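Local atomic coordinates of putative glycosyl hydrolase (Bacteroides thetaiotaomicron VPI-5482, PDB entry 3K11), a protein that is probably a glycoside hydrolase of family 88, though its substrate and reaction are not established. Residues 187-192 and 230-235; 202-207 and 269-274. All coordinates share one frame; numbering follows the deposited sequence.

Contact 1: residues 187-192 and 230-235; sequences GTFARN and VKQFLQ. With EDO (1,2-ethanediol), chain I.
The Q232 side chain reaches F189 through a bend at chi2 (-68°), which turns CD aside. Q235 instead runs extended beyond CG and carries NE2 to T188. The Q232 amide meets the backbone of 187-189 with both its polar atoms. Q232 OE1 accepts from F189 N at 3.0 Å, in the carbonyl plane and on a lone pair, and the bond is nearly straight at 170°. Q232 NE2 donates to G187 O at 2.9 Å, from above that carbonyl's plane, and also bonds E228. The same amide stacks on the F189 ring, planes 19° apart, with CD over one face near the rim. An alanine in place of Q232 would probably cost F189 N its Q232 OE1 partner and G187 O one of its donors, R183 being another, and uncover part of the F189 ring face. Q235 NE2 donates to T188 OG1 at 2.9 Å. T188 OG1 also bonds D186, and K231 NZ and Q235 NE2 both bond D186 O. The extended R191 gives NH1 and NH2 to O2 and O1 of the ethanediol, which also bonds D145. A glutamine thus clamps a loop backbone onto helix 222-240, in the (alpha/alpha)6 barrel expected of family 88.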
loop_
_atom_site.group_PDB
_atom_site.type_symbol
_atom_site.label_atom_id
_atom_site.label_comp_id
_atom_site.label_asym_id
_atom_site.label_seq_id
_atom_site.Cartn_x
_atom_site.Cartn_y
_atom_site.Cartn_z
ATOM N N GLY A 187 16.868 -28.650 14.893
ATOM C CA GLY A 187 15.721 -29.565 14.955
ATOM C C GLY A 187 14.522 -29.082 14.165
ATOM O O GLY A 187 13.568 -29.817 14.009
ATOM N N THR A 188 14.520 -27.840 13.708
ATOM C CA THR A 188 13.376 -27.297 12.954
ATOM C C THR A 188 13.121 -28.079 11.651
ATOM O O THR A 188 14.036 -28.328 10.874
ATOM C CB THR A 188 13.559 -25.807 12.581
ATOM O OG1 THR A 188 14.078 -25.053 13.687
ATOM C CG2 THR A 188 12.229 -25.211 12.012
ATOM N N PHE A 189 11.884 -28.518 11.450
ATOM C CA PHE A 189 11.539 -29.213 10.192
ATOM C C PHE A 189 11.953 -28.324 9.010
ATOM O O PHE A 189 11.564 -27.179 8.962
ATOM C CB PHE A 189 10.044 -29.491 10.100
ATOM C CG PHE A 189 9.517 -30.448 11.154
ATOM C CD1 PHE A 189 10.105 -31.676 11.350
ATOM C CD2 PHE A 189 8.362 -30.136 11.875
ATOM C CE1 PHE A 189 9.572 -32.572 12.295
ATOM C CE2 PHE A 189 7.843 -31.039 12.800
ATOM C CZ PHE A 189 8.450 -32.220 13.004
ATOM N N ALA A 190 12.694 -28.901 8.036
ATOM C CA ALA A 190 13.265 -28.145 6.915
ATOM C C ALA A 190 13.229 -28.961 5.638
ATOM O O ALA A 190 12.842 -30.153 5.634
ATOM C CB ALA A 190 14.713 -27.774 7.242
ATOM N N ARG A 191 13.620 -28.311 4.551
ATOM C CA ARG A 191 13.744 -28.943 3.234
ATOM C C ARG A 191 15.068 -28.573 2.628
ATOM O O ARG A 191 15.688 -27.585 3.014
ATOM C CB ARG A 191 12.624 -28.493 2.297
ATOM C CG ARG A 191 11.251 -28.657 2.880
ATOM C CD ARG A 191 10.197 -28.610 1.828
ATOM N NE ARG A 191 8.880 -28.455 2.435
ATOM C CZ ARG A 191 7.755 -28.312 1.751
ATOM N NH1 ARG A 191 7.768 -28.329 0.433
ATOM N NH2 ARG A 191 6.614 -28.141 2.392
ATOM N N ASN A 192 15.492 -29.359 1.650
ATOM C CA ASN A 192 16.666 -29.008 0.846
ATOM C C ASN A 192 16.240 -28.594 -0.583
ATOM O O ASN A 192 17.044 -28.586 -1.507
ATOM C CB ASN A 192 17.673 -30.159 0.876
ATOM C CG ASN A 192 18.371 -30.227 2.185
ATOM O OD1 ASN A 192 19.006 -29.256 2.604
ATOM N ND2 ASN A 192 18.200 -31.339 2.886
ATOM N N VAL A 230 5.826 -27.007 20.536
ATOM C CA VAL A 230 6.155 -25.614 20.877
ATOM C C VAL A 230 7.525 -25.157 20.331
ATOM O O VAL A 230 7.677 -24.050 19.802
ATOM C CB VAL A 230 6.039 -25.381 22.399
ATOM C CG1 VAL A 230 6.580 -23.998 22.819
ATOM C CG2 VAL A 230 4.534 -25.499 22.812
ATOM N N LYS A 231 8.516 -26.013 20.475
ATOM C CA LYS A 231 9.859 -25.719 19.996
ATOM C C LYS A 231 9.845 -25.459 18.506
ATOM O O LYS A 231 10.433 -24.505 18.019
ATOM C CB LYS A 231 10.755 -26.928 20.299
ATOM C CG LYS A 231 12.226 -26.720 19.930
ATOM C CD LYS A 231 13.083 -27.974 20.142
ATOM C CE LYS A 231 14.558 -27.738 19.594
ATOM N NZ LYS A 231 15.223 -28.999 19.237
ATOM N N GLN A 232 9.180 -26.327 17.746
ATOM C CA GLN A 232 9.017 -26.069 16.310
ATOM C C GLN A 232 8.351 -24.742 16.077
ATOM O O GLN A 232 8.807 -23.911 15.282
ATOM C CB GLN A 232 8.127 -27.153 15.680
ATOM C CG GLN A 232 8.794 -28.524 15.614
ATOM C CD GLN A 232 9.965 -28.614 14.666
ATOM O OE1 GLN A 232 10.033 -27.898 13.690
ATOM N NE2 GLN A 232 10.880 -29.543 14.955
ATOM N N PHE A 233 7.236 -24.540 16.747
ATOM C CA PHE A 233 6.495 -23.283 16.492
ATOM C C PHE A 233 7.401 -22.084 16.656
ATOM O O PHE A 233 7.449 -21.205 15.809
ATOM C CB PHE A 233 5.290 -23.164 17.415
ATOM C CG PHE A 233 4.376 -22.009 17.066
ATOM C CD1 PHE A 233 4.614 -20.714 17.560
ATOM C CD2 PHE A 233 3.275 -22.202 16.265
ATOM C CE1 PHE A 233 3.794 -19.661 17.215
ATOM C CE2 PHE A 233 2.436 -21.077 15.894
ATOM C CZ PHE A 233 2.708 -19.851 16.360
ATOM N N LEU A 234 8.129 -22.032 17.766
ATOM C CA LEU A 234 8.883 -20.829 18.069
ATOM C C LEU A 234 10.145 -20.708 17.225
ATOM O O LEU A 234 10.579 -19.596 16.868
ATOM C CB LEU A 234 9.223 -20.827 19.552
ATOM C CG LEU A 234 8.079 -20.733 20.576
ATOM C CD1 LEU A 234 8.669 -20.884 21.969
ATOM C CD2 LEU A 234 7.260 -19.398 20.449
ATOM N N GLN A 235 10.723 -21.832 16.852
ATOM C CA GLN A 235 11.936 -21.818 15.983
ATOM C C GLN A 235 11.598 -21.372 14.565
ATOM O O GLN A 235 12.402 -20.705 13.906
ATOM C CB GLN A 235 12.633 -23.195 16.036
ATOM C CG GLN A 235 13.409 -23.370 17.340
ATOM C CD GLN A 235 14.166 -24.667 17.499
ATOM O OE1 GLN A 235 14.798 -24.858 18.548
ATOM N NE2 GLN A 235 14.107 -25.568 16.513
HETATM C C1 EDO I . 3.127 -27.896 0.545
HETATM O O1 EDO I . 3.774 -27.743 1.803
HETATM C C2 EDO I . 4.107 -27.475 -0.533
HETATM O O2 EDO I . 4.928 -28.588 -0.795
#

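Contact 2: residues 202-207 and 269-274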
loop_
_atom_site.group_PDB
_atom_site.type_symbol
_atom_site.label_atom_id
_atom_site.label_comp_id
_atom_site.label_asym_id
_atom_site.label_seq_id
_atom_site.Cartn_x
_atom_site.Cartn_y
_atom_site.Cartn_z
ATOM N N ASP A 202 4.757 -23.354 5.046
ATOM C CA ASP A 202 3.756 -24.417 4.985
ATOM C C ASP A 202 4.050 -25.498 6.001
ATOM O O ASP A 202 3.110 -26.112 6.532
ATOM C CB ASP A 202 3.727 -25.107 3.607
ATOM C CG ASP A 202 3.584 -24.114 2.434
ATOM O OD1 ASP A 202 4.440 -23.247 2.301
ATOM O OD2 ASP A 202 2.589 -24.166 1.675
ATOM N N ASP A 203 5.325 -25.700 6.340
ATOM C CA ASP A 203 5.688 -26.856 7.193
ATOM C C ASP A 203 5.335 -26.624 8.651
ATOM O O ASP A 203 5.316 -27.555 9.408
ATOM C CB ASP A 203 7.139 -27.232 7.062
ATOM C CG ASP A 203 7.454 -27.978 5.771
ATOM O OD1 ASP A 203 6.531 -28.613 5.203
ATOM O OD2 ASP A 203 8.633 -27.985 5.386
HETATM N N MSE A 204 5.047 -25.378 9.051
HETATM C CA MSE A 204 4.457 -25.160 10.361
HETATM C C MSE A 204 3.202 -26.047 10.475
HETATM O O MSE A 204 2.988 -26.740 11.460
HETATM C CB MSE A 204 4.112 -23.696 10.585
HETATM C CG MSE A 204 5.354 -22.837 10.766
HETATM SE SE MSE A 204 4.961 -21.013 11.221
HETATM C CE MSE A 204 4.573 -21.291 13.077
ATOM N N PHE A 205 2.399 -26.054 9.420
ATOM C CA PHE A 205 1.128 -26.775 9.381
ATOM C C PHE A 205 1.320 -28.212 8.985
ATOM O O PHE A 205 0.620 -29.093 9.483
ATOM C CB PHE A 205 0.146 -26.075 8.453
ATOM C CG PHE A 205 -1.177 -26.751 8.378
ATOM C CD1 PHE A 205 -2.078 -26.706 9.467
ATOM C CD2 PHE A 205 -1.503 -27.472 7.247
ATOM C CE1 PHE A 205 -3.291 -27.378 9.397
ATOM C CE2 PHE A 205 -2.711 -28.170 7.174
ATOM C CZ PHE A 205 -3.607 -28.106 8.244
HETATM N N MSE A 206 2.281 -28.479 8.115
HETATM C CA MSE A 206 2.494 -29.876 7.737
HETATM C C MSE A 206 3.008 -30.710 8.904
HETATM O O MSE A 206 2.708 -31.904 9.000
HETATM C CB MSE A 206 3.425 -30.010 6.536
HETATM C CG MSE A 206 3.039 -29.231 5.343
HETATM SE SE MSE A 206 1.210 -29.604 4.666
HETATM C CE MSE A 206 0.789 -27.783 3.879
ATOM N N GLY A 207 3.800 -30.109 9.776
ATOM C CA GLY A 207 4.437 -30.823 10.898
ATOM C C GLY A 207 3.912 -30.634 12.312
ATOM O O GLY A 207 3.816 -31.598 13.063
ATOM N N GLY A 269 -2.122 -18.459 5.926
ATOM C CA GLY A 269 -3.234 -19.218 6.493
ATOM C C GLY A 269 -2.741 -20.455 7.226
ATOM O O GLY A 269 -3.161 -20.729 8.345
ATOM N N TRP A 270 -1.847 -21.214 6.633
ATOM C CA TRP A 270 -1.315 -22.383 7.308
ATOM C C TRP A 270 -0.673 -22.038 8.662
ATOM O O TRP A 270 -0.822 -22.771 9.607
ATOM C CB TRP A 270 -0.295 -23.088 6.432
ATOM C CG TRP A 270 -0.832 -23.751 5.191
ATOM C CD1 TRP A 270 -0.166 -23.878 3.977
ATOM C CD2 TRP A 270 -2.101 -24.385 5.012
ATOM N NE1 TRP A 270 -0.961 -24.534 3.099
ATOM C CE2 TRP A 270 -2.149 -24.846 3.697
ATOM C CE3 TRP A 270 -3.203 -24.602 5.834
ATOM C CZ2 TRP A 270 -3.245 -25.499 3.182
ATOM C CZ3 TRP A 270 -4.305 -25.263 5.309
ATOM C CH2 TRP A 270 -4.314 -25.683 3.986
ATOM N N ALA A 271 0.008 -20.903 8.766
ATOM C CA ALA A 271 0.665 -20.474 10.009
ATOM C C ALA A 271 -0.394 -20.089 11.049
ATOM O O ALA A 271 -0.247 -20.364 12.245
ATOM C CB ALA A 271 1.568 -19.253 9.753
ATOM N N LEU A 272 -1.458 -19.432 10.602
ATOM C CA LEU A 272 -2.561 -19.043 11.513
ATOM C C LEU A 272 -3.283 -20.278 12.024
ATOM O O LEU A 272 -3.615 -20.388 13.218
ATOM C CB LEU A 272 -3.526 -18.089 10.777
ATOM C CG LEU A 272 -4.430 -17.196 11.675
ATOM C CD1 LEU A 272 -3.616 -16.219 12.582
ATOM C CD2 LEU A 272 -5.450 -16.448 10.811
ATOM N N LEU A 273 -3.483 -21.229 11.109
ATOM C CA LEU A 273 -4.149 -22.504 11.427
ATOM C C LEU A 273 -3.297 -23.344 12.349
ATOM O O LEU A 273 -3.829 -24.019 13.245
ATOM C CB LEU A 273 -4.535 -23.239 10.122
ATOM C CG LEU A 273 -5.328 -24.538 10.183
ATOM C CD1 LEU A 273 -6.486 -24.505 11.106
ATOM C CD2 LEU A 273 -5.779 -24.934 8.769
ATOM N N THR A 274 -1.987 -23.332 12.146
ATOM C CA THR A 274 -1.075 -24.036 13.064
ATOM C C THR A 274 -1.208 -23.531 14.489
ATOM O O THR A 274 -1.294 -24.309 15.448
ATOM C CB THR A 274 0.384 -23.847 12.627
ATOM O OG1 THR A 274 0.531 -24.417 11.330
ATOM C CG2 THR A 274 1.340 -24.568 13.570
HETATM O O HOH W 1 -0.150 -24.901 0.436
#
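F205 and W270 form an offset stack between the two helices. The F205 ring and the six-membered ring of W270 lie 4.6 Å apart at their centroids, with planes at 8°. F205 points its CB toward 269-274, and its CG, anti to the backbone N (chi1 -179°), starts the ring beside W270. CD2 sits over W270 CE3, near the rim. L273 CD2 touches F205 CE1 at 3.5 Å. M206, a selenomethionine, bends at chi2, and its CE lies over the five-membered ring of W270, 4.1 Å from the centroid, in a CH-pi contact. F205 and M206 thus share one face of the indole. SE of M204, also selenomethionine, packs on A271 CB at 4.1 Å. T274 OG1 lies at the F205 ring edge, yet bonds its own helix: it donates to W270 O at 2.7 Å. T274 N reaches that oxygen from the opposite face. At the indole edge, one water accepts from W270 NE1 at 2.8 Å and donates to D202 OD2. D202 OD1 bonds H250. The axes of 202-207 and 269-274 come within 7.6 Å, their directions 40° apart. No direct hydrogen bond crosses; the chemistry implies aromatic and apolar packing, with a polar link through water.

Overall arrangement
Contacts 1 and 2 have centres 11 Å apart and touch directly. R191 NH2 of contact 1 forms a salt bridge with D203 OD1 of contact 2 at 2.9 Å. F233 of helix 222-240 packs on M204 and T274, with its CE2 3.5 Å from M204 CE. F189 CE2 approaches G207 CA at 3.9 Å. Helix 202-217 is thus shared: it meets the 187-192 loop, helix 222-240 and, in contact 2, helix 265-281. Contact 2 is the deeper, about 8 Å from the chain centre against 19 Å for contact 1. The ethanediol that R191 binds, probably from the crystallisation liquor, also reaches contact 2, its O1 lying 3.2 Å from D202 CB. Such molecules often mark pockets, but a substrate site is not established.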